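Local coordinates for outer surface protein (Bacillus cereus ATCC 14579, PDB 1X7F) that is of unproven function but probably acts as a 6-phospho-N-acetylmuramidase, hydrolysing glycosides of 6-phosphorylated N-acetylmuramic acid, at residues K40-A50 with E78-M88; K28-H37 with G54-S64. One frame throughout, in Å; residues are numbered along the deposited sequence.

Contact 1: residues K40-A50 with E78-M88; sequences KEKDMAYISAA and EIINHAKDNNM
His82 lies against helix 40-50 with Met44 over one face of its imidazole, CB 4.0 Å from the ring centroid in a CH-pi contact, and Ser48 OG at its edge. CG of His82 is anti to the backbone N (chi1 -170°), which swings the ring across to the neighbouring helix. On the opposite face lies Asn86 ND2, offset toward the rim. The Asn86 amide is used at both ends: ND2 donates to His82 O at 3.1 Å, and Asn86 OD1 accepts from a water at 2.8 Å. The same water sits 2.7 Å from Ser48 OG, so it links Ser48 of helix 40-50 to the residue just past the end of helix 78-85.

At the N-terminal end, Lys40 NZ and Glu78 OE1 form a long, weak salt bridge at 3.4 Å, while Met44 SD packs on Glu78 CG. Asp43 OD1 is hydrogen-bonded to Tyr253 OH, and OD2 packs beside Ile79 CD1. Beside this pair Ile79 fits as a knob into the hole made by Lys40, Asp43, Met44 and Ile47, and Ile47 CD1 meets Ile79 CG2 at 3.8 Å. A Schellman motif with Asn87 at C-prime ends helix 78-85 and brings Met88 CE against Ile47 CG2.

The two helices run nearly parallel, 13° apart, as neighbours outside a TIM-type barrel. Apolar packing does most of the joining; the clear polar links include a weak ion pair and a water bridge.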
loop_
_atom_site.group_PDB
_atom_site.type_symbol
_atom_site.label_atom_id
_atom_site.label_comp_id
_atom_site.label_asym_id
_atom_site.label_seq_id
_atom_site.Cartn_x
_atom_site.Cartn_y
_atom_site.Cartn_z
ATOM N N LYS A 40 12.615 -22.979 -10.466
ATOM C CA LYS A 40 12.190 -22.067 -11.528
ATOM C C LYS A 40 10.718 -22.286 -11.901
ATOM O O LYS A 40 10.029 -21.340 -12.253
ATOM C CB LYS A 40 13.101 -22.179 -12.761
ATOM C CG LYS A 40 12.932 -23.463 -13.558
ATOM C CD LYS A 40 13.987 -23.609 -14.635
ATOM C CE LYS A 40 13.874 -24.969 -15.303
ATOM N NZ LYS A 40 14.998 -25.200 -16.237
ATOM N N GLU A 41 10.253 -23.531 -11.792
ATOM C CA GLU A 41 8.873 -23.908 -12.092
ATOM C C GLU A 41 7.876 -23.165 -11.206
ATOM O O GLU A 41 6.988 -22.481 -11.710
ATOM C CB GLU A 41 8.665 -25.419 -11.939
ATOM C CG GLU A 41 9.479 -26.291 -12.891
ATOM C CD GLU A 41 10.860 -26.619 -12.352
ATOM O OE1 GLU A 41 11.829 -26.568 -13.135
ATOM O OE2 GLU A 41 10.980 -26.928 -11.147
ATOM N N LYS A 42 8.032 -23.294 -9.892
ATOM C CA LYS A 42 7.131 -22.639 -8.939
ATOM C C LYS A 42 7.261 -21.117 -8.934
ATOM O O LYS A 42 6.317 -20.419 -8.557
ATOM C CB LYS A 42 7.322 -23.196 -7.524
ATOM C CG LYS A 42 6.960 -24.679 -7.378
ATOM C CD LYS A 42 6.614 -25.024 -5.929
ATOM C CE LYS A 42 7.847 -25.082 -5.038
ATOM N NZ LYS A 42 8.658 -26.313 -5.284
ATOM N N ASP A 43 8.426 -20.608 -9.336
ATOM C CA ASP A 43 8.639 -19.161 -9.446
ATOM C C ASP A 43 7.906 -18.626 -10.679
ATOM O O ASP A 43 7.305 -17.545 -10.637
ATOM C CB ASP A 43 10.129 -18.816 -9.566
ATOM C CG ASP A 43 10.865 -18.840 -8.234
ATOM O OD1 ASP A 43 10.236 -18.646 -7.162
ATOM O OD2 ASP A 43 12.102 -19.033 -8.182
ATOM N N MET A 44 7.988 -19.381 -11.772
ATOM C CA MET A 44 7.331 -19.018 -13.026
ATOM C C MET A 44 5.816 -19.134 -12.897
ATOM O O MET A 44 5.090 -18.267 -13.367
ATOM C CB MET A 44 7.879 -19.841 -14.207
ATOM C CG MET A 44 9.296 -19.434 -14.603
ATOM S SD MET A 44 9.927 -20.091 -16.148
ATOM C CE MET A 44 10.185 -21.827 -15.753
ATOM N N ALA A 45 5.350 -20.192 -12.239
ATOM C CA ALA A 45 3.933 -20.344 -11.921
ATOM C C ALA A 45 3.398 -19.168 -11.066
ATOM O O ALA A 45 2.279 -18.684 -11.280
ATOM C CB ALA A 45 3.685 -21.688 -11.241
ATOM N N TYR A 46 4.216 -18.695 -10.133
ATOM C CA TYR A 46 3.878 -17.566 -9.247
ATOM C C TYR A 46 3.762 -16.233 -9.983
ATOM O O TYR A 46 2.821 -15.470 -9.751
ATOM C CB TYR A 46 4.950 -17.452 -8.164
ATOM C CG TYR A 46 4.698 -16.460 -7.049
ATOM C CD1 TYR A 46 3.512 -16.474 -6.319
ATOM C CD2 TYR A 46 5.692 -15.549 -6.676
ATOM C CE1 TYR A 46 3.301 -15.582 -5.271
ATOM C CE2 TYR A 46 5.502 -14.656 -5.619
ATOM C CZ TYR A 46 4.297 -14.674 -4.924
ATOM O OH TYR A 46 4.107 -13.810 -3.865
ATOM N N ILE A 47 4.746 -15.953 -10.834
ATOM C CA ILE A 47 4.728 -14.811 -11.742
ATOM C C ILE A 47 3.437 -14.831 -12.563
ATOM O O ILE A 47 2.770 -13.804 -12.694
ATOM C CB ILE A 47 5.985 -14.845 -12.664
ATOM C CG1 ILE A 47 7.255 -14.468 -11.882
ATOM C CG2 ILE A 47 5.808 -13.956 -13.916
ATOM C CD1 ILE A 47 8.560 -14.840 -12.624
ATOM N N SER A 48 3.087 -16.003 -13.105
ATOM C CA SER A 48 1.835 -16.170 -13.849
ATOM C C SER A 48 0.602 -15.851 -12.986
ATOM O O SER A 48 -0.294 -15.135 -13.436
ATOM C CB SER A 48 1.729 -17.584 -14.432
ATOM O OG SER A 48 2.537 -17.722 -15.591
ATOM N N ALA A 49 0.575 -16.402 -11.768
ATOM C CA ALA A 49 -0.476 -16.171 -10.777
ATOM C C ALA A 49 -0.629 -14.695 -10.423
ATOM O O ALA A 49 -1.734 -14.175 -10.435
ATOM C CB ALA A 49 -0.205 -16.994 -9.488
ATOM N N ALA A 50 0.478 -14.027 -10.104
ATOM C CA ALA A 50 0.450 -12.602 -9.751
ATOM C C ALA A 50 0.000 -11.708 -10.919
ATOM O O ALA A 50 -0.655 -10.684 -10.707
ATOM C CB ALA A 50 1.806 -12.157 -9.214
ATOM N N GLU A 78 15.792 -17.322 -17.531
ATOM C CA GLU A 78 14.501 -17.915 -17.875
ATOM C C GLU A 78 13.377 -17.268 -17.065
ATOM O O GLU A 78 12.388 -16.790 -17.631
ATOM C CB GLU A 78 14.518 -19.431 -17.656
ATOM C CG GLU A 78 13.196 -20.118 -17.983
ATOM C CD GLU A 78 13.326 -21.627 -18.177
ATOM O OE1 GLU A 78 14.346 -22.217 -17.753
ATOM O OE2 GLU A 78 12.391 -22.228 -18.758
ATOM N N ILE A 79 13.545 -17.255 -15.744
ATOM C CA ILE A 79 12.590 -16.632 -14.839
ATOM C C ILE A 79 12.306 -15.183 -15.247
ATOM O O ILE A 79 11.140 -14.796 -15.362
ATOM C CB ILE A 79 13.071 -16.720 -13.361
ATOM C CG1 ILE A 79 13.113 -18.177 -12.889
ATOM C CG2 ILE A 79 12.151 -15.929 -12.457
ATOM C CD1 ILE A 79 13.989 -18.416 -11.672
ATOM N N ILE A 80 13.366 -14.403 -15.483
ATOM C CA ILE A 80 13.237 -12.983 -15.849
ATOM C C ILE A 80 12.550 -12.793 -17.208
ATOM O O ILE A 80 11.779 -11.841 -17.396
ATOM C CB ILE A 80 14.612 -12.254 -15.797
ATOM C CG1 ILE A 80 15.067 -12.076 -14.344
ATOM C CG2 ILE A 80 14.531 -10.893 -16.476
ATOM C CD1 ILE A 80 16.525 -11.660 -14.173
ATOM N N ASN A 81 12.819 -13.707 -18.136
ATOM C CA ASN A 81 12.179 -13.685 -19.453
ATOM C C ASN A 81 10.679 -13.963 -19.335
ATOM O O ASN A 81 9.860 -13.334 -20.010
ATOM C CB ASN A 81 12.830 -14.706 -20.386
ATOM C CG ASN A 81 13.181 -14.123 -21.737
ATOM O OD1 ASN A 81 12.330 -13.569 -22.442
ATOM N ND2 ASN A 81 14.447 -14.266 -22.121
ATOM N N HIS A 82 10.334 -14.914 -18.474
ATOM C CA HIS A 82 8.947 -15.221 -18.192
ATOM C C HIS A 82 8.272 -13.988 -17.580
ATOM O O HIS A 82 7.151 -13.646 -17.953
ATOM C CB HIS A 82 8.855 -16.428 -17.264
ATOM C CG HIS A 82 7.468 -16.961 -17.106
ATOM N ND1 HIS A 82 6.707 -16.731 -15.977
ATOM C CD2 HIS A 82 6.702 -17.709 -17.934
ATOM C CE1 HIS A 82 5.533 -17.317 -16.118
ATOM N NE2 HIS A 82 5.506 -17.920 -17.295
ATOM N N ALA A 83 8.983 -13.311 -16.678
ATOM C CA ALA A 83 8.535 -12.048 -16.091
ATOM C C ALA A 83 8.293 -10.956 -17.134
ATOM O O ALA A 83 7.272 -10.272 -17.087
ATOM C CB ALA A 83 9.521 -11.572 -15.056
ATOM N N LYS A 84 9.234 -10.792 -18.062
ATOM C CA LYS A 84 9.122 -9.777 -19.115
ATOM C C LYS A 84 8.016 -10.084 -20.145
ATOM O O LYS A 84 7.450 -9.165 -20.734
ATOM C CB LYS A 84 10.481 -9.528 -19.798
ATOM C CG LYS A 84 10.851 -10.507 -20.898
ATOM C CD LYS A 84 12.280 -10.287 -21.424
ATOM C CE LYS A 84 12.316 -9.437 -22.695
ATOM N NZ LYS A 84 11.862 -10.203 -23.883
ATOM N N ASP A 85 7.722 -11.370 -20.352
ATOM C CA ASP A 85 6.610 -11.798 -21.207
ATOM C C ASP A 85 5.269 -11.465 -20.548
ATOM O O ASP A 85 4.251 -11.305 -21.232
ATOM C CB ASP A 85 6.670 -13.302 -21.483
ATOM C CG ASP A 85 7.835 -13.697 -22.366
ATOM O OD1 ASP A 85 8.232 -12.910 -23.258
ATOM O OD2 ASP A 85 8.419 -14.794 -22.238
ATOM N N ASN A 86 5.281 -11.375 -19.218
ATOM C CA ASN A 86 4.100 -11.010 -18.446
ATOM C C ASN A 86 4.139 -9.556 -17.988
ATOM O O ASN A 86 3.547 -9.202 -16.964
ATOM C CB ASN A 86 3.906 -11.974 -17.270
ATOM C CG ASN A 86 3.309 -13.305 -17.706
ATOM O OD1 ASN A 86 2.098 -13.417 -17.936
ATOM N ND2 ASN A 86 4.156 -14.320 -17.830
ATOM N N ASN A 87 4.844 -8.731 -18.762
ATOM C CA ASN A 87 4.922 -7.276 -18.567
ATOM C C ASN A 87 5.256 -6.822 -17.134
ATOM O O ASN A 87 4.664 -5.877 -16.595
ATOM C CB ASN A 87 3.658 -6.595 -19.122
ATOM C CG ASN A 87 3.318 -7.054 -20.543
ATOM O OD1 ASN A 87 2.310 -7.727 -20.765
ATOM N ND2 ASN A 87 4.175 -6.712 -21.504
ATOM N N MET A 88 6.224 -7.501 -16.525
ATOM C CA MET A 88 6.615 -7.211 -15.148
ATOM C C MET A 88 7.988 -6.565 -15.083
ATOM O O MET A 88 8.951 -7.068 -15.660
ATOM C CB MET A 88 6.588 -8.476 -14.289
ATOM C CG MET A 88 5.264 -9.197 -14.299
ATOM S SD MET A 88 4.842 -9.744 -12.655
ATOM C CE MET A 88 3.646 -10.992 -13.057
HETATM O O HOH W 1 1.464 -16.143 -17.563
#

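Contact 2: residues K28-H37 with G54-S64; sequences KLGISLYPEH and GFSRIFTCLLS
Phe55 presents a ring face to Leu29, whose CB lies 3.7 Å from the ring centroid, and its edge to Gly30 O. Next, Ser56 N donates to Leu29 O at 3.0 Å, an oxygen that Arg57 N also reaches weakly; Ser56 OG rests along the extended Lys28 chain and reaches a water shared with Leu29 N and Gly54 O. Arg57 O accepts from Ile31 N, while its guanidinium leads off to salt bridges with Glu144 and Asp246. Ile58 lies alongside Ile31, pointing the same way, and its CG2 touches Leu33 CG.

Phe59 is gripped twice through its backbone: N to Ile31 O and O to Leu33 N, each 2.9 Å. With chi1 172° its ring turns an edge to Ser32 OG, which is hydrogen-bonded to Ile249 O. Thr60 follows on the Ile58 side. Cys61 N bonds weakly to Leu33 O, and its CB is 3.5 Å from Tyr34 CD2, with SG at that ring's edge. In the conformer given, Glu36 OE1 accepts Leu63 N at 2.9 Å through its syn lone pair, and Ser64 N weakly.

Pairing is regular from Ile31 to Leu33 against Arg57 to Phe59, with mostly aliphatic side chains on the Ile31 face and polar and aromatic groups on the Arg57 face; beyond, a carboxylate can replace backbone carbonyls.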
loop_
_atom_site.group_PDB
_atom_site.type_symbol
_atom_site.label_atom_id
_atom_site.label_comp_id
_atom_site.label_asym_id
_atom_site.label_seq_id
_atom_site.Cartn_x
_atom_site.Cartn_y
_atom_site.Cartn_z
ATOM N N LYS A 28 1.672 0.563 -8.606
ATOM C CA LYS A 28 1.890 -0.818 -9.011
ATOM C C LYS A 28 1.795 -1.751 -7.834
ATOM O O LYS A 28 2.039 -1.350 -6.691
ATOM C CB LYS A 28 3.264 -0.998 -9.667
ATOM C CG LYS A 28 3.426 -0.349 -11.017
ATOM C CD LYS A 28 4.786 -0.734 -11.598
ATOM C CE LYS A 28 5.116 0.035 -12.884
ATOM N NZ LYS A 28 6.226 -0.620 -13.668
ATOM N N LEU A 29 1.446 -3.001 -8.135
ATOM C CA LEU A 29 1.601 -4.111 -7.200
ATOM C C LEU A 29 2.811 -4.945 -7.611
ATOM O O LEU A 29 3.042 -5.180 -8.800
ATOM C CB LEU A 29 0.334 -4.969 -7.137
ATOM C CG LEU A 29 -0.736 -4.424 -6.178
ATOM C CD1 LEU A 29 -2.096 -5.048 -6.470
ATOM C CD2 LEU A 29 -0.303 -4.616 -4.677
ATOM N N GLY A 30 3.581 -5.386 -6.616
ATOM C CA GLY A 30 4.758 -6.210 -6.865
ATOM C C GLY A 30 4.795 -7.462 -6.019
ATOM O O GLY A 30 4.062 -7.573 -5.044
ATOM N N ILE A 31 5.657 -8.399 -6.416
ATOM C CA ILE A 31 5.932 -9.656 -5.694
ATOM C C ILE A 31 7.445 -9.817 -5.560
ATOM O O ILE A 31 8.208 -9.292 -6.385
ATOM C CB ILE A 31 5.364 -10.890 -6.469
ATOM C CG1 ILE A 31 5.722 -10.815 -7.973
ATOM C CG2 ILE A 31 3.851 -11.013 -6.259
ATOM C CD1 ILE A 31 5.708 -12.167 -8.737
ATOM N N SER A 32 7.891 -10.555 -4.543
ATOM C CA SER A 32 9.320 -10.856 -4.427
ATOM C C SER A 32 9.601 -12.297 -4.798
ATOM O O SER A 32 8.754 -13.159 -4.568
ATOM C CB SER A 32 9.835 -10.555 -3.016
ATOM O OG SER A 32 9.803 -9.162 -2.782
ATOM N N LEU A 33 10.786 -12.544 -5.374
ATOM C CA LEU A 33 11.282 -13.899 -5.642
ATOM C C LEU A 33 12.633 -14.155 -4.976
ATOM O O LEU A 33 13.431 -13.240 -4.790
ATOM C CB LEU A 33 11.415 -14.168 -7.158
ATOM C CG LEU A 33 10.170 -14.025 -8.040
ATOM C CD1 LEU A 33 10.532 -14.346 -9.481
ATOM C CD2 LEU A 33 9.056 -14.932 -7.559
ATOM N N TYR A 34 12.876 -15.415 -4.622
ATOM C CA TYR A 34 14.156 -15.848 -4.056
ATOM C C TYR A 34 14.441 -17.185 -4.697
ATOM O O TYR A 34 14.286 -18.229 -4.061
ATOM C CB TYR A 34 14.092 -15.942 -2.513
ATOM C CG TYR A 34 13.605 -14.650 -1.882
ATOM C CD1 TYR A 34 12.252 -14.432 -1.654
ATOM C CD2 TYR A 34 14.498 -13.627 -1.571
ATOM C CE1 TYR A 34 11.793 -13.231 -1.104
ATOM C CE2 TYR A 34 14.052 -12.423 -1.040
ATOM C CZ TYR A 34 12.703 -12.233 -0.803
ATOM O OH TYR A 34 12.270 -11.043 -0.276
ATOM N N PRO A 35 14.845 -17.159 -5.971
ATOM C CA PRO A 35 14.935 -18.379 -6.766
ATOM C C PRO A 35 15.807 -19.484 -6.156
ATOM O O PRO A 35 15.526 -20.668 -6.362
ATOM C CB PRO A 35 15.508 -17.884 -8.101
ATOM C CG PRO A 35 15.090 -16.459 -8.156
ATOM C CD PRO A 35 15.263 -15.977 -6.749
ATOM N N GLU A 36 16.842 -19.105 -5.410
ATOM C CA GLU A 36 17.742 -20.099 -4.807
ATOM C C GLU A 36 17.059 -20.914 -3.706
ATOM O O GLU A 36 17.476 -22.032 -3.413
ATOM C CB GLU A 36 19.034 -19.451 -4.296
ATOM C CG GLU A 36 18.874 -18.577 -3.064
ATOM C CD GLU A 36 20.063 -17.669 -2.854
ATOM O OE1 GLU A 36 20.158 -16.648 -3.570
ATOM O OE2 GLU A 36 20.896 -17.971 -1.972
ATOM N N HIS A 37 16.003 -20.352 -3.121
ATOM C CA HIS A 37 15.217 -21.046 -2.096
ATOM C C HIS A 37 14.012 -21.798 -2.671
ATOM O O HIS A 37 13.137 -22.239 -1.915
ATOM C CB HIS A 37 14.742 -20.057 -1.028
ATOM C CG HIS A 37 15.855 -19.354 -0.316
ATOM N ND1 HIS A 37 16.988 -20.007 0.125
ATOM C CD2 HIS A 37 16.004 -18.057 0.042
ATOM C CE1 HIS A 37 17.789 -19.140 0.716
ATOM N NE2 HIS A 37 17.213 -17.950 0.685
ATOM N N GLY A 54 -3.067 -8.298 -11.714
ATOM C CA GLY A 54 -2.539 -6.944 -11.949
ATOM C C GLY A 54 -1.210 -6.562 -11.309
ATOM O O GLY A 54 -0.892 -5.370 -11.174
ATOM N N PHE A 55 -0.425 -7.555 -10.901
ATOM C CA PHE A 55 0.935 -7.281 -10.443
ATOM C C PHE A 55 1.800 -7.035 -11.688
ATOM O O PHE A 55 1.661 -7.728 -12.692
ATOM C CB PHE A 55 1.482 -8.435 -9.601
ATOM C CG PHE A 55 0.872 -8.541 -8.218
ATOM C CD1 PHE A 55 -0.485 -8.828 -8.043
ATOM C CD2 PHE A 55 1.662 -8.389 -7.094
ATOM C CE1 PHE A 55 -1.044 -8.945 -6.763
ATOM C CE2 PHE A 55 1.113 -8.491 -5.800
ATOM C CZ PHE A 55 -0.242 -8.779 -5.639
ATOM N N SER A 56 2.665 -6.028 -11.629
ATOM C CA SER A 56 3.492 -5.673 -12.781
ATOM C C SER A 56 4.940 -5.332 -12.387
ATOM O O SER A 56 5.689 -4.751 -13.168
ATOM C CB SER A 56 2.849 -4.507 -13.553
ATOM O OG SER A 56 2.871 -3.330 -12.764
ATOM N N ARG A 57 5.318 -5.685 -11.167
ATOM C CA ARG A 57 6.645 -5.385 -10.657
ATOM C C ARG A 57 7.170 -6.590 -9.871
ATOM O O ARG A 57 6.411 -7.240 -9.143
ATOM C CB ARG A 57 6.585 -4.118 -9.779
ATOM C CG ARG A 57 7.909 -3.727 -9.128
ATOM C CD ARG A 57 7.927 -2.339 -8.503
ATOM N NE ARG A 57 9.243 -2.064 -7.935
ATOM C CZ ARG A 57 9.689 -0.865 -7.566
ATOM N NH1 ARG A 57 8.946 0.226 -7.710
ATOM N NH2 ARG A 57 10.903 -0.757 -7.056
ATOM N N ILE A 58 8.459 -6.890 -10.044
ATOM C CA ILE A 58 9.130 -7.959 -9.308
ATOM C C ILE A 58 10.382 -7.447 -8.571
ATOM O O ILE A 58 11.204 -6.726 -9.150
ATOM C CB ILE A 58 9.518 -9.135 -10.256
ATOM C CG1 ILE A 58 8.272 -9.795 -10.857
ATOM C CG2 ILE A 58 10.354 -10.182 -9.504
ATOM C CD1 ILE A 58 8.584 -10.964 -11.761
ATOM N N PHE A 59 10.508 -7.822 -7.301
ATOM C CA PHE A 59 11.757 -7.667 -6.560
ATOM C C PHE A 59 12.459 -9.020 -6.476
ATOM O O PHE A 59 11.909 -9.991 -5.984
ATOM C CB PHE A 59 11.519 -7.093 -5.161
ATOM C CG PHE A 59 12.759 -7.083 -4.291
ATOM C CD1 PHE A 59 13.792 -6.171 -4.535
ATOM C CD2 PHE A 59 12.908 -8.008 -3.248
ATOM C CE1 PHE A 59 14.956 -6.165 -3.736
ATOM C CE2 PHE A 59 14.064 -8.019 -2.444
ATOM C CZ PHE A 59 15.093 -7.092 -2.688
ATOM N N THR A 60 13.670 -9.102 -6.988
ATOM C CA THR A 60 14.370 -10.381 -6.934
ATOM C C THR A 60 15.740 -10.268 -6.296
ATOM O O THR A 60 16.433 -9.257 -6.433
ATOM C CB THR A 60 14.412 -11.097 -8.299
ATOM O OG1 THR A 60 15.300 -12.214 -8.207
ATOM C CG2 THR A 60 15.052 -10.225 -9.374
ATOM N N CYS A 61 16.104 -11.337 -5.601
ATOM C CA CYS A 61 17.227 -11.344 -4.692
ATOM C C CYS A 61 18.234 -12.443 -5.032
ATOM O O CYS A 61 17.901 -13.634 -5.023
ATOM C CB CYS A 61 16.685 -11.556 -3.289
ATOM S SG CYS A 61 17.784 -11.053 -1.982
ATOM N N LEU A 62 19.463 -12.035 -5.337
ATOM C CA LEU A 62 20.544 -12.977 -5.598
ATOM C C LEU A 62 21.493 -12.974 -4.407
ATOM O O LEU A 62 22.305 -12.060 -4.244
ATOM C CB LEU A 62 21.265 -12.643 -6.914
ATOM C CG LEU A 62 22.476 -13.466 -7.387
ATOM C CD1 LEU A 62 22.227 -14.990 -7.430
ATOM C CD2 LEU A 62 22.951 -12.960 -8.750
ATOM N N LEU A 63 21.363 -14.001 -3.572
ATOM C CA LEU A 63 22.094 -14.086 -2.313
ATOM C C LEU A 63 23.438 -14.794 -2.451
ATOM O O LEU A 63 24.425 -14.358 -1.866
ATOM C CB LEU A 63 21.233 -14.777 -1.251
ATOM C CG LEU A 63 19.899 -14.081 -0.966
ATOM C CD1 LEU A 63 18.741 -15.068 -0.835
ATOM C CD2 LEU A 63 20.025 -13.199 0.250
ATOM N N SER A 64 23.477 -15.867 -3.235
ATOM C CA SER A 64 24.674 -16.696 -3.351
ATOM C C SER A 64 24.954 -17.098 -4.796
ATOM O O SER A 64 24.028 -17.362 -5.570
ATOM C CB SER A 64 24.532 -17.940 -2.475
ATOM O OG SER A 64 25.554 -18.875 -2.752
HETATM O O HOH W 2 5.324 -2.908 -15.028
HETATM O O HOH W 3 0.849 -3.305 -10.861
#

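The two contacts interlock along the chain: strand 28-33, helix 40-51, strand 55-62 and helix 74-85 follow in that order, so contact 2 pairs the strands and contact 1 the helices of successive beta-alpha units. Their centres are about 10 Å apart. Contact 1 covers the sheet face that bears Ile31, Leu33 and Ile58: Tyr46 packs on Leu33, and Ala83 CB comes within 3.5 Å of Ile58 CD1. Strand 246-249 flanks strand 28-33, and strand 89-94 flanks strand 55-62, within the eight-stranded parallel sheet. Together contacts 1 and 2 form one two-layered sector of the N-terminal barrel, in keeping with its alpha-amylase-like family assignment.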